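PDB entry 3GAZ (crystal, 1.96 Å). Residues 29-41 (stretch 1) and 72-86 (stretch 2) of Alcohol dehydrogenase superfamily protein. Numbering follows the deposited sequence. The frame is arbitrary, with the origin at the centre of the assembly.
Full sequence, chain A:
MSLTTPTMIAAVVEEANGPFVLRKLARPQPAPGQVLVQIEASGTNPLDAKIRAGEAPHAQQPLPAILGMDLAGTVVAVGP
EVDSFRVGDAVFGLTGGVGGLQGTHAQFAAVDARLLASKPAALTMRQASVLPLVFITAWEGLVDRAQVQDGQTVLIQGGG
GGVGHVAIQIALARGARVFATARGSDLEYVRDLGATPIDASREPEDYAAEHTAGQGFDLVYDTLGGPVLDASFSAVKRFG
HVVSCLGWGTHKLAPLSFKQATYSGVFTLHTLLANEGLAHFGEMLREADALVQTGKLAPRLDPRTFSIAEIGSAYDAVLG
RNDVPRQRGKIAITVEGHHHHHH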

# COMPACT_ATOMS: atom_id res chain seq x y z
N GLN A 29 16.54 2.06 5.03
CA GLN A 29 17.66 2.57 4.25
C GLN A 29 17.08 3.31 3.06
O GLN A 29 16.21 2.79 2.37
CB GLN A 29 18.55 1.43 3.77
CG GLN A 29 19.49 0.90 4.84
CD GLN A 29 20.26 -0.32 4.36
OE1 GLN A 29 19.70 -1.41 4.22
NE2 GLN A 29 21.55 -0.14 4.11
N PRO A 30 17.57 4.53 2.79
CA PRO A 30 17.10 5.35 1.68
C PRO A 30 17.48 4.85 0.29
O PRO A 30 18.65 4.65 -0.01
CB PRO A 30 17.70 6.72 1.98
CG PRO A 30 19.02 6.35 2.58
CD PRO A 30 18.64 5.23 3.53
N ALA A 31 16.47 4.67 -0.56
CA ALA A 31 16.67 4.23 -1.93
C ALA A 31 16.92 5.49 -2.75
O ALA A 31 16.80 6.60 -2.23
CB ALA A 31 15.43 3.50 -2.45
N PRO A 32 17.28 5.34 -4.03
CA PRO A 32 17.51 6.55 -4.83
C PRO A 32 16.26 7.41 -4.79
O PRO A 32 15.14 6.90 -4.88
CB PRO A 32 17.80 5.99 -6.22
CG PRO A 32 18.44 4.68 -5.94
CD PRO A 32 17.58 4.13 -4.82
N GLY A 33 16.43 8.72 -4.66
CA GLY A 33 15.27 9.60 -4.63
C GLY A 33 14.71 9.80 -3.23
O GLY A 33 13.84 10.66 -3.04
N GLN A 34 15.18 9.02 -2.26
CA GLN A 34 14.71 9.14 -0.88
C GLN A 34 15.77 9.71 0.06
O GLN A 34 16.96 9.73 -0.26
CB GLN A 34 14.33 7.77 -0.30
CG GLN A 34 13.28 6.96 -1.04
CD GLN A 34 12.94 5.68 -0.29
OE1 GLN A 34 13.83 4.91 0.07
NE2 GLN A 34 11.65 5.46 -0.06
N VAL A 35 15.32 10.17 1.23
CA VAL A 35 16.22 10.67 2.26
C VAL A 35 15.77 9.97 3.53
O VAL A 35 14.60 9.61 3.66
CB VAL A 35 16.11 12.21 2.47
CG1 VAL A 35 16.59 12.95 1.23
CG2 VAL A 35 14.68 12.60 2.82
N LEU A 36 16.70 9.73 4.45
CA LEU A 36 16.35 9.08 5.70
C LEU A 36 16.08 10.18 6.70
O LEU A 36 16.94 11.00 6.98
CB LEU A 36 17.50 8.19 6.20
CG LEU A 36 17.20 7.42 7.49
CD1 LEU A 36 16.07 6.42 7.25
CD2 LEU A 36 18.45 6.69 7.96
N VAL A 37 14.87 10.19 7.24
CA VAL A 37 14.50 11.21 8.20
C VAL A 37 14.52 10.71 9.62
O VAL A 37 13.94 9.67 9.93
CB VAL A 37 13.08 11.77 7.93
CG1 VAL A 37 12.73 12.84 8.97
CG2 VAL A 37 13.01 12.34 6.52
N GLN A 38 15.22 11.43 10.48
CA GLN A 38 15.26 11.08 11.89
C GLN A 38 14.06 11.86 12.40
O GLN A 38 14.10 13.09 12.45
CB GLN A 38 16.54 11.57 12.54
CG GLN A 38 16.64 11.26 14.02
CD GLN A 38 18.03 11.48 14.57
OE1 GLN A 38 18.61 12.56 14.40
NE2 GLN A 38 18.58 10.47 15.22
N ILE A 39 13.00 11.15 12.74
CA ILE A 39 11.76 11.77 13.19
C ILE A 39 11.82 12.28 14.62
O ILE A 39 12.09 11.53 15.55
CB ILE A 39 10.58 10.77 13.05
CG1 ILE A 39 10.46 10.33 11.59
CG2 ILE A 39 9.29 11.42 13.54
CD1 ILE A 39 9.41 9.24 11.34
N GLU A 40 11.54 13.57 14.79
CA GLU A 40 11.55 14.19 16.11
C GLU A 40 10.13 14.38 16.65
O GLU A 40 9.91 14.34 17.86
CB GLU A 40 12.32 15.52 16.06
CG GLU A 40 13.81 15.30 15.75
CD GLU A 40 14.62 16.58 15.65
OE1 GLU A 40 14.49 17.45 16.54
OE2 GLU A 40 15.40 16.71 14.68
N ALA A 41 9.18 14.57 15.75
CA ALA A 41 7.78 14.74 16.13
C ALA A 41 6.88 14.08 15.09
O ALA A 41 7.10 14.21 13.88
CB ALA A 41 7.44 16.23 16.25
N ALA A 72 7.93 15.49 11.34
CA ALA A 72 8.79 16.66 11.38
C ALA A 72 10.08 16.11 11.98
O ALA A 72 10.05 15.43 13.01
CB ALA A 72 8.21 17.74 12.29
N GLY A 73 11.20 16.36 11.33
CA GLY A 73 12.46 15.85 11.86
C GLY A 73 13.67 16.41 11.16
O GLY A 73 13.65 17.54 10.65
N THR A 74 14.73 15.62 11.12
CA THR A 74 15.98 16.03 10.49
C THR A 74 16.49 14.95 9.54
O THR A 74 16.36 13.76 9.80
CB THR A 74 17.06 16.29 11.57
OG1 THR A 74 16.65 17.38 12.41
CG2 THR A 74 18.39 16.65 10.92
N VAL A 75 17.07 15.39 8.43
CA VAL A 75 17.63 14.47 7.45
C VAL A 75 18.97 13.98 8.01
O VAL A 75 19.82 14.80 8.38
CB VAL A 75 17.86 15.19 6.10
CG1 VAL A 75 18.60 14.27 5.13
CG2 VAL A 75 16.53 15.62 5.51
N VAL A 76 19.15 12.67 8.10
CA VAL A 76 20.40 12.12 8.62
C VAL A 76 21.16 11.32 7.57
O VAL A 76 22.31 10.94 7.79
CB VAL A 76 20.15 11.23 9.86
CG1 VAL A 76 19.71 12.10 11.02
CG2 VAL A 76 19.10 10.18 9.55
N ALA A 77 20.52 11.06 6.44
CA ALA A 77 21.14 10.33 5.35
C ALA A 77 20.37 10.62 4.07
O ALA A 77 19.14 10.82 4.10
CB ALA A 77 21.15 8.83 5.64
N VAL A 78 21.08 10.64 2.95
CA VAL A 78 20.45 10.92 1.67
C VAL A 78 20.75 9.80 0.68
O VAL A 78 21.87 9.30 0.60
CB VAL A 78 20.96 12.26 1.10
CG1 VAL A 78 20.30 12.55 -0.23
CG2 VAL A 78 20.68 13.38 2.09
N GLY A 79 19.72 9.38 -0.05
CA GLY A 79 19.91 8.33 -1.03
C GLY A 79 20.51 8.90 -2.29
O GLY A 79 20.68 10.12 -2.41
N PRO A 80 20.88 8.05 -3.26
CA PRO A 80 21.47 8.53 -4.51
C PRO A 80 20.44 9.35 -5.29
O PRO A 80 19.24 9.24 -5.04
CB PRO A 80 21.83 7.23 -5.24
CG PRO A 80 22.12 6.28 -4.11
CD PRO A 80 21.00 6.58 -3.14
N GLU A 81 20.91 10.17 -6.22
CA GLU A 81 20.03 10.98 -7.06
C GLU A 81 19.18 12.01 -6.32
O GLU A 81 18.15 12.44 -6.83
CB GLU A 81 19.12 10.06 -7.88
CG GLU A 81 19.86 9.23 -8.92
CD GLU A 81 18.97 8.17 -9.56
OE1 GLU A 81 17.89 8.52 -10.08
OE2 GLU A 81 19.37 6.98 -9.56
N VAL A 82 19.61 12.42 -5.13
CA VAL A 82 18.86 13.43 -4.37
C VAL A 82 19.72 14.67 -4.16
O VAL A 82 20.81 14.58 -3.61
CB VAL A 82 18.42 12.89 -3.00
CG1 VAL A 82 17.82 14.02 -2.16
CG2 VAL A 82 17.39 11.78 -3.18
N ASP A 83 19.22 15.82 -4.58
CA ASP A 83 19.96 17.07 -4.43
C ASP A 83 19.12 18.17 -3.77
O ASP A 83 19.61 19.28 -3.55
CB ASP A 83 20.44 17.56 -5.80
CG ASP A 83 19.30 17.82 -6.77
OD1 ASP A 83 18.35 18.53 -6.40
OD2 ASP A 83 19.36 17.31 -7.91
N SER A 84 17.87 17.86 -3.45
CA SER A 84 16.99 18.83 -2.82
C SER A 84 17.20 18.94 -1.31
O SER A 84 16.75 19.91 -0.69
CB SER A 84 15.53 18.47 -3.11
OG SER A 84 15.26 17.12 -2.76
N PHE A 85 17.87 17.96 -0.72
CA PHE A 85 18.13 17.99 0.72
C PHE A 85 19.52 17.45 1.07
O PHE A 85 20.04 16.57 0.39
CB PHE A 85 17.07 17.17 1.46
CG PHE A 85 15.70 17.77 1.42
CD1 PHE A 85 15.41 18.93 2.14
CD2 PHE A 85 14.70 17.21 0.64
CE1 PHE A 85 14.15 19.51 2.08
CE2 PHE A 85 13.43 17.78 0.58
CZ PHE A 85 13.16 18.94 1.30
N ARG A 86 20.10 18.01 2.12
CA ARG A 86 21.42 17.59 2.59
C ARG A 86 21.29 17.09 4.02
O ARG A 86 20.32 17.41 4.71
CB ARG A 86 22.41 18.76 2.59
CG ARG A 86 22.85 19.26 1.23
CD ARG A 86 23.90 20.35 1.38
NE ARG A 86 25.12 19.86 2.04
CZ ARG A 86 26.16 20.63 2.37
NH1 ARG A 86 26.14 21.93 2.12
NH2 ARG A 86 27.22 20.09 2.95

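What holds the two stretches side by side? Strand 34-39 runs antiparallel to strand 72-78, with 134° between their directions, and backbone hydrogen bonds link them along their length. Around Leu36 the ladder is tight: its N donates to Ala77 O at 2.7 Å, and its O accepts from Val76 N at 3.0 Å. Because those partners are successive residues, the register slips by one between Leu36 and Val37, a beta bulge that leaves Val76 as the extra residue. Pairing resumes with Val37 opposite Val75, and the next hydrogen-bonded pair is Gln38 with Thr74: Gln38 N lies 2.7 Å from Thr74 O, and Gln38 O receives Thr74 N at 2.9 Å. A second bulge follows at Glu40, where the chain turns a corner; Glu40 N and Ala41 N each donate to Ala72 O, both at 3.0 Å.

Why does Val35 have more of its surface covered than any other residue of the pair? Its side chain shares a face of the sheet with Val75 and Val78, and the second stretch curls round so that Val82 and Phe85 also reach it. Val35 CG1 lies 3.8 Å from Val82 CG1, 4.0 Å from Val78 CG1 and 4.3 Å from Phe85 CB, while Val35 CB sits 4.2 Å from Val75 CG1. These are apolar contacts at van der Waals distance, and they make Val35 the meeting point of strand and following loop. Where the strand gives way to the loop, Gly79 N donates to Gln34 O at 2.8 Å. Gly79 has no side chain, and a CB there would point into the first stretch and clash with Ala31 O and Gln34 O.

What does Leu36 meet on the other face? It lies on the same side as Ala77, and the two beta carbons, Leu36 CB and Ala77 CB, approach to 3.7 Å, an apolar contact at van der Waals distance. Farther out, Leu36 CD2 packs 3.9 Å from Val76 CG2, so the bulged residue contributes to the apolar contact as well as to the ladder.

How does the far end of the pairing accommodate Ala72 and its neighbours? Ala72 presents a small methyl to that of Ala41, with Ala72 CB 4.3 Å from Ala41 CB, and Ala72 N donates to Ala41 O at 3.0 Å. Next to it, Gly73 CA comes within 3.3 Å of Gln38 O in a CA-H...O contact; a CB on Gly73 would clash with that same oxygen. A side-chain hydrogen bond adds to the backbone ones: Thr74 OG1 donates to Glu40 OE2 at 2.7 Å, tying the Glu40 carboxylate to the hydroxyl of the neighbouring strand.

What closes the other end? A type II turn from Ala31 to Gln34 is held by Gln34 N to Ala31 O at 2.9 Å. Gly33 occupies the turn with a positive phi of 88°, and its N donates to Pro80 O at 2.9 Å. Pro32 CG rests 4.2 Å from Pro80 CD, bringing two rigid rings together beside that bond.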